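Laminin subunit ALPHA-1 (Mus musculus, PDB 2JD4) contributes the LG4-5 domain pair of laminin-111, a basement membrane protein, and probably helps to attach laminin to cell surfaces. Local coordinates at residues A[57-62]-A[73-78]; A[79-84]-A[98-103]; A[228-233]-A[342-347]; A[232-237]-A[251-256]. The protein carries 4 engineered substitutions. One frame throughout, in Å; residues are numbered along the deposited sequence.

Contacts 1 and 2 belong to the first laminin G domain of this chain, contacts 3 and 4 to the second, and the two pairs lie on opposite sides of the chain's centre. Contacts 1 and 2 share a sheet, in which strands 71-77 and 80-86 are neighbours; contacts 3 and 4 share Ser232 and Lys233. Contact 1 is largely buried strand pairing, with a beta bulge and an aromatic face against leucine. Contact 2 is only partly buried, and there a loop meets a strand through one backbone bond, a water and leucine packing. Contact 3, buried, adds bridging water at a chain corner; contact 4, also buried, pairs two hairpin strands and ties the following turn to them.

Contact 1. Residues A[57-62]-A[73-78]; sequences SGLIYY and TLQLQE
Ile60 and Tyr61 both lie opposite Leu74, forming a classic beta bulge in the hairpin of strands 58-64 and 71-77. Leu74 O accepts from Ile60 N at 2.9 Å and, weakly, from Tyr61 N. With CG between its own backbone N and carbonyl carbon (chi1 81°), Tyr61 turns one ring face to Leu74 CB, which lies 3.9 Å from the ring centroid in a CH-pi contact. The phenol oxygen hydrogen-bonds to Thr110 OG1. Leu74 CG is anti to the backbone N (chi1 174°); beyond it, Leu74 CD2 packs against Ile60 CD1 at 3.9 Å. Tyr61 O is gripped twice, by Leu74 N at 3.1 Å and by the hydroxyl Thr73 OG1 at 3.0 Å. Glycine suits position 58, where a CB would jam against the preceding carbonyl; Leu76 N donates to Gly58 O at 2.8 Å. An alanine in place of Tyr61 would probably open a gap over Leu74 CB and leave Thr110 OG1 without its phenol partner. The chemistry is thus divided: backbone bonds follow the shifted register and the threonine hydroxyl adds a second grip on Tyr61 O, while Tyr61, Leu74 and Leu76 present an aromatic and aliphatic surface whose phenol oxygen is satisfied by Thr110.

Contact 2. Residues A[79-84]-A[98-103]; sequences GRLHFM and ALLSDG
Arg80 reaches out beside Ala98 and Leu99, and its chain can be followed from the backbone outward. Its CB is 4.1 Å from Ala98 O, and CG comes closer to that oxygen, at 3.6 Å. The chain then runs extended to NE, which hydrogen-bonds to the backbone oxygen of Pro97. At the tip the guanidinium turns one face to Leu99 CD1, which is offset toward the rim and 3.6 Å from Arg80 NH1. An arginine suits this partly exposed place because its long aliphatic shaft can pass the loop while its polar end finds a carbonyl. Gly79 O accepts a nearly straight bond from Leu100 N at 3.2 Å. Glycine fits here with its positive phi of 78°, and a CB would press on Leu99 CD1. Farther in, Leu81 CD1 meets Leu100 CD2 at 3.2 Å, tighter than usual carbon contact, the side chains crossing at about a right angle. A water accepts from Leu81 N at 2.8 Å and donates to Ala98 O at 2.6 Å, bridging strand and loop. Such a connection belongs to the laminin G beta sandwich: after strand 91-95, at one margin of its sheet, the chain passes to strand 106-113 of the facing sheet.

Contact 3. Residues A[228-233]-A[342-347]; sequences FRTTSK and ASFRGC
Arg229 and Cys347 form an antiparallel hydrogen-bonded pair between strands 222-230 and 347-353 of the second laminin G domain, just where the chain turns a corner at Gly346. Arg229 N donates to Cys347 O at 3.0 Å, and Cys347 N returns a bond to Arg229 O, also 3.0 Å. Gly346 is needed at the corner, since a CB there would clash with Arg229 O. Next along, Thr230 OG1 donates to Arg345 O at 2.6 Å, the hydroxyl lying nearly along the C=O axis. Thr230 OG1 in turn accepts from Ser232 N at 3.1 Å, closing an ST turn; it lies anti to the backbone N of Thr230 (chi1 -179°), and threonine suits the place by both giving and taking a bond. A water bridges the two segments as well, accepting from Thr231 N at 3.0 Å and donating to Arg345 O at 2.8 Å. Phe344 brings its ring obliquely against Thr230, CE1 to Thr230 CB 3.7 Å, with CZ 3.5 Å from Arg229 O. The ends of the Arg229 and Cys347 side chains are held outside the pair, the guanidinium in a salt bridge with Asp12 and SG in a disulfide to Cys378. Strand 222-230 also pairs with strand 286-293, strand 347-353 with strand 201-204, and Phe344 touches Leu237 on strand 235-241.

Contact 4. Residues A[232-237]-A[251-256]; sequences SKNGVL and EIVDGK
Gly235 and Ile252 exchange two backbone bonds, Gly235 N to Ile252 O at 2.8 Å and Ile252 N to Gly235 O at 2.9 Å. Glycine suits a backbone stretched to a phi of 179°. Ile252 packs its two branches against different neighbours: CG1 lies 3.9 Å from Leu237 CD1, while CG2, anti to the backbone N, comes to 3.5 Å from Lys233 O. That carbonyl also accepts from Gly255 N at 3.1 Å, in its plane and on a lone pair. Asn234 places its amide group beside the backbone of Val253 and Asp254, Asn234 CG being 3.7 Å from Asp254 N, and the amide plane stands perpendicular to the Asp254 carboxylate. An alanine in place of Asn234 would probably open a gap beside Val253 and Asp254 where the amide group now packs. On the other side of the strand pair from Ile252, Glu251 CB lies 4.1 Å from Val236 CA, and its buried carboxylate is satisfied by Ser339 OG, Ser340 N and His260 NE2. What holds Gly255 in position is a type I' turn from Val253 to Lys256, closed by Lys256 N to Val253 O at 3.2 Å, with Val253 N returning a bond to Lys256 O. Asp254 and Gly255 both have positive phi, which an aspartate tolerates and a glycine adopts easily. The contact thus joins the arms of the beta hairpin 235-241/247-253, and the two-residue turn leading on to strand 256-262 is bound to Lys233 O, in the antiparallel beta sandwich of a laminin G domain.

Contact 1. Residues A[57-62]-A[73-78]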
loop_
_atom_site.group_PDB
_atom_site.type_symbol
_atom_site.label_atom_id
_atom_site.label_comp_id
_atom_site.label_asym_id
_atom_site.label_seq_id
_atom_site.Cartn_x
_atom_site.Cartn_y
_atom_site.Cartn_z
ATOM N N SER A 57 -7.271 2.208 -5.101
ATOM C CA SER A 57 -8.481 2.296 -4.282
ATOM C C SER A 57 -8.257 2.748 -2.845
ATOM O O SER A 57 -7.164 2.577 -2.287
ATOM C CB SER A 57 -9.181 0.937 -4.249
ATOM O OG SER A 57 -8.415 0.003 -3.502
ATOM N N GLY A 58 -9.314 3.296 -2.242
ATOM C CA GLY A 58 -9.244 3.752 -0.863
ATOM C C GLY A 58 -10.281 4.800 -0.482
ATOM O O GLY A 58 -10.811 5.509 -1.346
ATOM N N LEU A 59 -10.575 4.896 0.815
ATOM C CA LEU A 59 -11.541 5.875 1.322
ATOM C C LEU A 59 -10.806 7.184 1.629
ATOM O O LEU A 59 -9.803 7.178 2.335
ATOM C CB LEU A 59 -12.231 5.330 2.584
ATOM C CG LEU A 59 -13.323 6.201 3.224
ATOM C CD1 LEU A 59 -14.330 5.329 3.968
ATOM C CD2 LEU A 59 -12.688 7.216 4.169
ATOM N N ILE A 60 -11.307 8.298 1.095
ATOM C CA ILE A 60 -10.672 9.599 1.297
ATOM C C ILE A 60 -11.300 10.382 2.460
ATOM O O ILE A 60 -10.574 10.955 3.281
ATOM C CB ILE A 60 -10.700 10.411 -0.010
ATOM C CG1 ILE A 60 -9.977 9.618 -1.112
ATOM C CG2 ILE A 60 -10.049 11.776 0.211
ATOM C CD1 ILE A 60 -10.156 10.162 -2.536
ATOM N N TYR A 61 -12.634 10.427 2.530
ATOM C CA TYR A 61 -13.312 11.062 3.668
ATOM C C TYR A 61 -14.694 10.463 3.888
ATOM O O TYR A 61 -15.312 9.935 2.954
ATOM C CB TYR A 61 -13.396 12.597 3.529
ATOM C CG TYR A 61 -14.489 13.166 2.647
ATOM C CD1 TYR A 61 -15.835 13.071 3.006
ATOM C CD2 TYR A 61 -14.171 13.856 1.480
ATOM C CE1 TYR A 61 -16.830 13.654 2.225
ATOM C CE2 TYR A 61 -15.161 14.439 0.691
ATOM C CZ TYR A 61 -16.488 14.333 1.074
ATOM O OH TYR A 61 -17.467 14.915 0.301
ATOM N N TYR A 62 -15.168 10.551 5.128
ATOM C CA TYR A 62 -16.464 10.008 5.510
ATOM C C TYR A 62 -17.090 10.782 6.675
ATOM O O TYR A 62 -16.396 11.183 7.612
ATOM C CB TYR A 62 -16.275 8.539 5.903
ATOM C CG TYR A 62 -17.478 7.839 6.493
ATOM C CD1 TYR A 62 -18.492 7.330 5.677
ATOM C CD2 TYR A 62 -17.581 7.644 7.868
ATOM C CE1 TYR A 62 -19.570 6.643 6.221
ATOM C CE2 TYR A 62 -18.659 6.961 8.424
ATOM C CZ TYR A 62 -19.647 6.463 7.596
ATOM O OH TYR A 62 -20.707 5.782 8.146
ATOM N N THR A 73 -19.589 10.331 1.530
ATOM C CA THR A 73 -18.238 9.797 1.406
ATOM C C THR A 73 -17.625 10.019 0.024
ATOM O O THR A 73 -18.338 10.214 -0.969
ATOM C CB THR A 73 -18.226 8.276 1.726
ATOM O OG1 THR A 73 -16.891 7.767 1.641
ATOM C CG2 THR A 73 -19.112 7.516 0.744
ATOM N N LEU A 74 -16.295 10.029 -0.017
ATOM C CA LEU A 74 -15.532 10.179 -1.252
ATOM C C LEU A 74 -14.546 9.015 -1.231
ATOM O O LEU A 74 -13.732 8.894 -0.307
ATOM C CB LEU A 74 -14.766 11.508 -1.285
ATOM C CG LEU A 74 -13.821 11.688 -2.487
ATOM C CD1 LEU A 74 -14.637 11.804 -3.769
ATOM C CD2 LEU A 74 -12.951 12.924 -2.313
ATOM N N GLN A 75 -14.635 8.153 -2.239
ATOM C CA GLN A 75 -13.772 6.976 -2.334
ATOM C C GLN A 75 -13.118 6.879 -3.703
ATOM O O GLN A 75 -13.651 7.378 -4.695
ATOM C CB GLN A 75 -14.596 5.704 -2.089
ATOM C CG GLN A 75 -15.246 5.618 -0.722
ATOM C CD GLN A 75 -16.433 4.659 -0.697
ATOM O OE1 GLN A 75 -17.393 4.837 -1.441
ATOM N NE2 GLN A 75 -16.370 3.645 0.161
ATOM N N LEU A 76 -11.952 6.243 -3.750
ATOM C CA LEU A 76 -11.243 6.043 -5.004
ATOM C C LEU A 76 -11.439 4.573 -5.354
ATOM O O LEU A 76 -11.365 3.712 -4.478
ATOM C CB LEU A 76 -9.751 6.320 -4.844
ATOM C CG LEU A 76 -8.951 6.271 -6.151
ATOM C CD1 LEU A 76 -9.268 7.522 -6.982
ATOM C CD2 LEU A 76 -7.455 6.202 -5.844
ATOM N N GLN A 77 -11.700 4.292 -6.627
ATOM C CA GLN A 77 -11.901 2.919 -7.082
ATOM C C GLN A 77 -11.416 2.785 -8.517
ATOM O O GLN A 77 -11.810 3.557 -9.397
ATOM C CB GLN A 77 -13.378 2.535 -6.997
ATOM C CG GLN A 77 -13.667 1.124 -7.491
ATOM C CD GLN A 77 -15.140 0.766 -7.417
ATOM O OE1 GLN A 77 -15.663 0.456 -6.349
ATOM N NE2 GLN A 77 -15.818 0.820 -8.557
ATOM N N GLU A 78 -10.551 1.800 -8.746
ATOM C CA GLU A 78 -9.981 1.579 -10.068
ATOM C C GLU A 78 -9.335 2.864 -10.567
ATOM O O GLU A 78 -9.405 3.194 -11.750
ATOM C CB GLU A 78 -11.058 1.100 -11.051
ATOM C CG GLU A 78 -11.687 -0.242 -10.665
ATOM C CD GLU A 78 -12.733 -0.721 -11.667
ATOM O OE1 GLU A 78 -13.693 0.029 -11.943
ATOM O OE2 GLU A 78 -12.597 -1.855 -12.174
#

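Contact 2. Residues A[79-84]-A[98-103]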
loop_
_atom_site.group_PDB
_atom_site.type_symbol
_atom_site.label_atom_id
_atom_site.label_comp_id
_atom_site.label_asym_id
_atom_site.label_seq_id
_atom_site.Cartn_x
_atom_site.Cartn_y
_atom_site.Cartn_z
ATOM N N GLY A 79 -8.716 3.596 -9.645
ATOM C CA GLY A 79 -8.037 4.826 -10.001
ATOM C C GLY A 79 -8.912 6.045 -10.226
ATOM O O GLY A 79 -8.391 7.112 -10.548
ATOM N N ARG A 80 -10.227 5.906 -10.053
ATOM C CA ARG A 80 -11.142 7.030 -10.262
ATOM C C ARG A 80 -12.006 7.374 -9.047
ATOM O O ARG A 80 -12.277 6.526 -8.197
ATOM C CB ARG A 80 -12.030 6.760 -11.481
ATOM C CG ARG A 80 -11.252 6.718 -12.793
ATOM C CD ARG A 80 -12.177 6.712 -14.006
ATOM N NE ARG A 80 -11.445 6.969 -15.248
ATOM C CZ ARG A 80 -10.569 6.130 -15.796
ATOM N NH1 ARG A 80 -10.306 4.964 -15.222
ATOM N NH2 ARG A 80 -9.943 6.463 -16.916
ATOM N N LEU A 81 -12.458 8.627 -8.998
ATOM C CA LEU A 81 -13.257 9.138 -7.888
ATOM C C LEU A 81 -14.770 8.945 -7.948
ATOM O O LEU A 81 -15.392 9.103 -9.002
ATOM C CB LEU A 81 -12.955 10.628 -7.698
ATOM C CG LEU A 81 -11.504 10.978 -7.355
ATOM C CD1 LEU A 81 -11.301 12.495 -7.382
ATOM C CD2 LEU A 81 -11.171 10.410 -5.986
ATOM N N HIS A 82 -15.348 8.624 -6.790
ATOM C CA HIS A 82 -16.789 8.423 -6.623
ATOM C C HIS A 82 -17.253 9.162 -5.361
ATOM O O HIS A 82 -16.706 8.950 -4.279
ATOM C CB HIS A 82 -17.107 6.928 -6.483
ATOM C CG HIS A 82 -16.682 6.111 -7.661
ATOM N ND1 HIS A 82 -17.455 5.978 -8.794
ATOM C CD2 HIS A 82 -15.546 5.410 -7.897
ATOM C CE1 HIS A 82 -16.815 5.232 -9.678
ATOM N NE2 HIS A 82 -15.653 4.876 -9.159
ATOM N N PHE A 83 -18.258 10.022 -5.516
ATOM C CA PHE A 83 -18.824 10.814 -4.421
ATOM C C PHE A 83 -20.282 10.412 -4.228
ATOM O O PHE A 83 -21.072 10.482 -5.170
ATOM C CB PHE A 83 -18.727 12.315 -4.776
ATOM C CG PHE A 83 -19.529 13.233 -3.878
ATOM C CD1 PHE A 83 -19.472 13.120 -2.490
ATOM C CD2 PHE A 83 -20.303 14.257 -4.431
ATOM C CE1 PHE A 83 -20.174 14.021 -1.659
ATOM C CE2 PHE A 83 -21.002 15.154 -3.615
ATOM C CZ PHE A 83 -20.938 15.038 -2.228
ATOM N N MET A 84 -20.642 9.986 -3.021
ATOM C CA MET A 84 -22.028 9.602 -2.761
ATOM C C MET A 84 -22.489 9.945 -1.347
ATOM O O MET A 84 -21.692 10.007 -0.403
ATOM C CB MET A 84 -22.228 8.101 -3.020
ATOM C CG MET A 84 -21.673 7.176 -1.951
ATOM S SD MET A 84 -22.088 5.432 -2.288
ATOM C CE MET A 84 -20.887 5.040 -3.560
ATOM N N ALA A 98 -11.634 11.652 -14.550
ATOM C CA ALA A 98 -10.212 11.874 -14.297
ATOM C C ALA A 98 -9.498 10.700 -13.637
ATOM O O ALA A 98 -9.995 10.112 -12.676
ATOM C CB ALA A 98 -10.024 13.130 -13.449
ATOM N N LEU A 99 -8.331 10.360 -14.172
ATOM C CA LEU A 99 -7.511 9.286 -13.623
ATOM C C LEU A 99 -6.564 10.007 -12.654
ATOM O O LEU A 99 -5.783 10.866 -13.067
ATOM C CB LEU A 99 -6.723 8.600 -14.743
ATOM C CG LEU A 99 -6.071 7.251 -14.430
ATOM C CD1 LEU A 99 -7.146 6.226 -14.088
ATOM C CD2 LEU A 99 -5.261 6.782 -15.632
ATOM N N LEU A 100 -6.638 9.671 -11.370
ATOM C CA LEU A 100 -5.810 10.350 -10.365
ATOM C C LEU A 100 -4.507 9.692 -9.933
ATOM O O LEU A 100 -3.650 10.352 -9.354
ATOM C CB LEU A 100 -6.635 10.616 -9.105
ATOM C CG LEU A 100 -7.599 11.805 -9.105
ATOM C CD1 LEU A 100 -8.748 11.580 -10.091
ATOM C CD2 LEU A 100 -8.128 11.977 -7.702
ATOM N N SER A 101 -4.357 8.404 -10.213
ATOM C CA SER A 101 -3.170 7.657 -9.800
ATOM C C SER A 101 -1.857 7.898 -10.557
ATOM O O SER A 101 -1.134 6.942 -10.849
ATOM C CB SER A 101 -3.500 6.165 -9.825
ATOM O OG SER A 101 -4.012 5.788 -11.096
ATOM N N ASP A 102 -1.527 9.156 -10.848
ATOM C CA ASP A 102 -0.291 9.468 -11.567
ATOM C C ASP A 102 0.832 10.016 -10.691
ATOM O O ASP A 102 1.892 10.386 -11.195
ATOM C CB ASP A 102 -0.558 10.457 -12.708
ATOM C CG ASP A 102 -1.231 11.735 -12.234
ATOM O OD1 ASP A 102 -1.196 12.025 -11.018
ATOM O OD2 ASP A 102 -1.791 12.457 -13.089
ATOM N N GLY A 103 0.603 10.079 -9.384
ATOM C CA GLY A 103 1.638 10.568 -8.486
ATOM C C GLY A 103 1.851 12.072 -8.492
ATOM O O GLY A 103 2.821 12.567 -7.919
HETATM O O HOH W 1 -11.948 10.515 -11.038
#

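Contact 3. Residues A[228-233]-A[342-347]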
loop_
_atom_site.group_PDB
_atom_site.type_symbol
_atom_site.label_atom_id
_atom_site.label_comp_id
_atom_site.label_asym_id
_atom_site.label_seq_id
_atom_site.Cartn_x
_atom_site.Cartn_y
_atom_site.Cartn_z
ATOM N N PHE A 228 11.926 -4.538 -7.452
ATOM C CA PHE A 228 12.643 -3.976 -6.321
ATOM C C PHE A 228 13.723 -3.001 -6.772
ATOM O O PHE A 228 14.205 -3.075 -7.896
ATOM C CB PHE A 228 13.280 -5.106 -5.495
ATOM C CG PHE A 228 14.480 -5.749 -6.154
ATOM C CD1 PHE A 228 15.748 -5.180 -6.039
ATOM C CD2 PHE A 228 14.340 -6.924 -6.892
ATOM C CE1 PHE A 228 16.860 -5.772 -6.648
ATOM C CE2 PHE A 228 15.447 -7.526 -7.507
ATOM C CZ PHE A 228 16.709 -6.946 -7.384
ATOM N N ARG A 229 14.091 -2.088 -5.878
ATOM C CA ARG A 229 15.146 -1.116 -6.134
ATOM C C ARG A 229 15.893 -1.007 -4.817
ATOM O O ARG A 229 15.280 -0.993 -3.746
ATOM C CB ARG A 229 14.584 0.259 -6.534
ATOM C CG ARG A 229 13.873 1.025 -5.419
ATOM C CD ARG A 229 13.608 2.480 -5.820
ATOM N NE ARG A 229 14.837 3.271 -5.925
ATOM C CZ ARG A 229 15.558 3.684 -4.889
ATOM N NH1 ARG A 229 15.178 3.388 -3.655
ATOM N NH2 ARG A 229 16.663 4.391 -5.083
ATOM N N THR A 230 17.216 -0.942 -4.883
ATOM C CA THR A 230 18.004 -0.859 -3.664
ATOM C C THR A 230 19.410 -0.345 -3.933
ATOM O O THR A 230 19.898 -0.413 -5.059
ATOM C CB THR A 230 18.110 -2.260 -2.992
ATOM O OG1 THR A 230 18.867 -2.168 -1.777
ATOM C CG2 THR A 230 18.780 -3.247 -3.931
ATOM N N THR A 231 20.041 0.187 -2.892
ATOM C CA THR A 231 21.409 0.679 -2.978
ATOM C C THR A 231 22.264 -0.074 -1.955
ATOM O O THR A 231 23.283 0.438 -1.483
ATOM C CB THR A 231 21.503 2.192 -2.686
ATOM O OG1 THR A 231 21.014 2.468 -1.366
ATOM C CG2 THR A 231 20.695 2.972 -3.707
ATOM N N SER A 232 21.829 -1.287 -1.615
ATOM C CA SER A 232 22.531 -2.148 -0.660
ATOM C C SER A 232 22.794 -3.512 -1.296
ATOM O O SER A 232 22.017 -3.979 -2.134
ATOM C CB SER A 232 21.700 -2.323 0.614
ATOM O OG SER A 232 22.320 -3.238 1.507
ATOM N N LYS A 233 23.885 -4.156 -0.891
ATOM C CA LYS A 233 24.256 -5.447 -1.462
ATOM C C LYS A 233 23.668 -6.669 -0.765
ATOM O O LYS A 233 23.742 -7.774 -1.297
ATOM C CB LYS A 233 25.784 -5.571 -1.506
ATOM C CG LYS A 233 26.476 -4.349 -2.106
ATOM C CD LYS A 233 27.978 -4.544 -2.225
ATOM C CE LYS A 233 28.316 -5.474 -3.372
ATOM N NZ LYS A 233 27.896 -4.884 -4.672
ATOM N N ALA A 342 19.722 -10.328 7.260
ATOM C CA ALA A 342 19.782 -8.881 7.051
ATOM C C ALA A 342 18.502 -8.290 6.458
ATOM O O ALA A 342 18.027 -8.755 5.429
ATOM C CB ALA A 342 20.972 -8.547 6.150
ATOM N N SER A 343 17.954 -7.261 7.105
ATOM C CA SER A 343 16.730 -6.613 6.621
ATOM C C SER A 343 16.997 -5.800 5.348
ATOM O O SER A 343 18.002 -5.096 5.248
ATOM C CB SER A 343 16.144 -5.686 7.699
ATOM O OG SER A 343 15.619 -6.406 8.807
ATOM N N PHE A 344 16.090 -5.908 4.379
ATOM C CA PHE A 344 16.186 -5.187 3.108
ATOM C C PHE A 344 16.075 -3.669 3.310
ATOM O O PHE A 344 15.406 -3.199 4.234
ATOM C CB PHE A 344 15.049 -5.655 2.180
ATOM C CG PHE A 344 15.020 -4.980 0.825
ATOM C CD1 PHE A 344 15.958 -5.297 -0.151
ATOM C CD2 PHE A 344 14.001 -4.084 0.505
ATOM C CE1 PHE A 344 15.879 -4.742 -1.427
ATOM C CE2 PHE A 344 13.912 -3.518 -0.771
ATOM C CZ PHE A 344 14.854 -3.852 -1.739
ATOM N N ARG A 345 16.753 -2.910 2.449
ATOM C CA ARG A 345 16.676 -1.448 2.470
ATOM C C ARG A 345 16.467 -1.011 1.023
ATOM O O ARG A 345 17.305 -1.272 0.165
ATOM C CB ARG A 345 17.953 -0.799 3.012
ATOM C CG ARG A 345 17.865 0.735 2.989
ATOM C CD ARG A 345 19.087 1.412 3.585
ATOM N NE ARG A 345 19.041 2.859 3.368
ATOM C CZ ARG A 345 18.204 3.691 3.983
ATOM N NH1 ARG A 345 17.335 3.233 4.870
ATOM N NH2 ARG A 345 18.227 4.987 3.698
ATOM N N GLY A 346 15.341 -0.353 0.763
ATOM C CA GLY A 346 15.005 0.091 -0.579
ATOM C C GLY A 346 13.491 0.030 -0.739
ATOM O O GLY A 346 12.768 0.152 0.247
ATOM N N CYS A 347 12.994 -0.144 -1.961
ATOM C CA CYS A 347 11.543 -0.235 -2.149
ATOM C C CYS A 347 11.160 -1.473 -2.963
ATOM O O CYS A 347 11.950 -1.979 -3.773
ATOM C CB CYS A 347 10.985 1.027 -2.846
ATOM S SG CYS A 347 11.295 2.612 -1.990
HETATM O O HOH W 2 18.687 1.104 -0.433
HETATM O O HOH W 3 19.110 -4.244 1.440
#

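Contact 4. Residues A[232-237]-A[251-256]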
loop_
_atom_site.group_PDB
_atom_site.type_symbol
_atom_site.label_atom_id
_atom_site.label_comp_id
_atom_site.label_asym_id
_atom_site.label_seq_id
_atom_site.Cartn_x
_atom_site.Cartn_y
_atom_site.Cartn_z
ATOM N N SER A 232 21.829 -1.287 -1.615
ATOM C CA SER A 232 22.531 -2.148 -0.660
ATOM C C SER A 232 22.794 -3.512 -1.296
ATOM O O SER A 232 22.017 -3.979 -2.134
ATOM C CB SER A 232 21.700 -2.323 0.614
ATOM O OG SER A 232 22.320 -3.238 1.507
ATOM N N LYS A 233 23.885 -4.156 -0.891
ATOM C CA LYS A 233 24.256 -5.447 -1.462
ATOM C C LYS A 233 23.668 -6.669 -0.765
ATOM O O LYS A 233 23.742 -7.774 -1.297
ATOM C CB LYS A 233 25.784 -5.571 -1.506
ATOM C CG LYS A 233 26.476 -4.349 -2.106
ATOM C CD LYS A 233 27.978 -4.544 -2.225
ATOM C CE LYS A 233 28.316 -5.474 -3.372
ATOM N NZ LYS A 233 27.896 -4.884 -4.672
ATOM N N ASN A 234 23.088 -6.484 0.418
ATOM C CA ASN A 234 22.504 -7.612 1.136
ATOM C C ASN A 234 21.130 -7.292 1.717
ATOM O O ASN A 234 20.935 -6.245 2.326
ATOM C CB ASN A 234 23.437 -8.066 2.264
ATOM C CG ASN A 234 24.813 -8.449 1.762
ATOM O OD1 ASN A 234 25.719 -7.619 1.709
ATOM N ND2 ASN A 234 24.971 -9.707 1.370
ATOM N N GLY A 235 20.181 -8.204 1.530
ATOM C CA GLY A 235 18.855 -7.971 2.060
ATOM C C GLY A 235 17.872 -9.076 1.751
ATOM O O GLY A 235 17.782 -9.541 0.614
ATOM N N VAL A 236 17.145 -9.502 2.778
ATOM C CA VAL A 236 16.140 -10.539 2.629
ATOM C C VAL A 236 14.922 -9.935 1.938
ATOM O O VAL A 236 14.511 -8.827 2.262
ATOM C CB VAL A 236 15.699 -11.087 4.005
ATOM C CG1 VAL A 236 14.525 -12.043 3.825
ATOM C CG2 VAL A 236 16.878 -11.785 4.695
ATOM N N LEU A 237 14.343 -10.664 0.991
ATOM C CA LEU A 237 13.163 -10.177 0.283
ATOM C C LEU A 237 11.891 -10.872 0.768
ATOM O O LEU A 237 10.916 -10.209 1.134
ATOM C CB LEU A 237 13.326 -10.386 -1.229
ATOM C CG LEU A 237 14.402 -9.528 -1.914
ATOM C CD1 LEU A 237 14.625 -10.010 -3.349
ATOM C CD2 LEU A 237 13.965 -8.058 -1.902
ATOM N N GLU A 251 16.248 -13.985 -1.408
ATOM C CA GLU A 251 17.131 -13.012 -0.772
ATOM C C GLU A 251 18.252 -12.522 -1.678
ATOM O O GLU A 251 18.592 -13.160 -2.678
ATOM C CB GLU A 251 17.751 -13.628 0.491
ATOM C CG GLU A 251 18.192 -15.076 0.299
ATOM C CD GLU A 251 18.961 -15.661 1.486
ATOM O OE1 GLU A 251 18.751 -15.232 2.642
ATOM O OE2 GLU A 251 19.773 -16.583 1.255
ATOM N N ILE A 252 18.813 -11.371 -1.315
ATOM C CA ILE A 252 19.923 -10.770 -2.044
ATOM C C ILE A 252 21.144 -10.899 -1.132
ATOM O O ILE A 252 21.153 -10.364 -0.029
ATOM C CB ILE A 252 19.675 -9.261 -2.327
ATOM C CG1 ILE A 252 18.417 -9.083 -3.183
ATOM C CG2 ILE A 252 20.874 -8.664 -3.033
ATOM C CD1 ILE A 252 18.108 -7.631 -3.523
ATOM N N VAL A 253 22.159 -11.625 -1.588
ATOM C CA VAL A 253 23.380 -11.815 -0.809
ATOM C C VAL A 253 24.593 -11.502 -1.682
ATOM O O VAL A 253 24.841 -12.175 -2.682
ATOM C CB VAL A 253 23.490 -13.272 -0.291
ATOM C CG1 VAL A 253 24.804 -13.469 0.456
ATOM C CG2 VAL A 253 22.312 -13.585 0.621
ATOM N N ASP A 254 25.332 -10.465 -1.301
ATOM C CA ASP A 254 26.523 -10.038 -2.028
ATOM C C ASP A 254 26.264 -9.715 -3.497
ATOM O O ASP A 254 27.052 -10.085 -4.371
ATOM C CB ASP A 254 27.617 -11.102 -1.920
ATOM C CG ASP A 254 28.052 -11.343 -0.489
ATOM O OD1 ASP A 254 28.338 -10.354 0.222
ATOM O OD2 ASP A 254 28.110 -12.521 -0.074
ATOM N N GLY A 255 25.161 -9.025 -3.765
ATOM C CA GLY A 255 24.842 -8.650 -5.130
ATOM C C GLY A 255 24.151 -9.699 -5.981
ATOM O O GLY A 255 23.806 -9.430 -7.129
ATOM N N LYS A 256 23.946 -10.892 -5.436
ATOM C CA LYS A 256 23.275 -11.955 -6.182
ATOM C C LYS A 256 21.908 -12.269 -5.585
ATOM O O LYS A 256 21.678 -12.050 -4.399
ATOM C CB LYS A 256 24.130 -13.226 -6.174
ATOM C CG LYS A 256 25.412 -13.115 -6.985
ATOM C CD LYS A 256 26.586 -13.756 -6.267
ATOM C CE LYS A 256 26.322 -15.212 -5.928
ATOM N NZ LYS A 256 27.496 -15.819 -5.239
#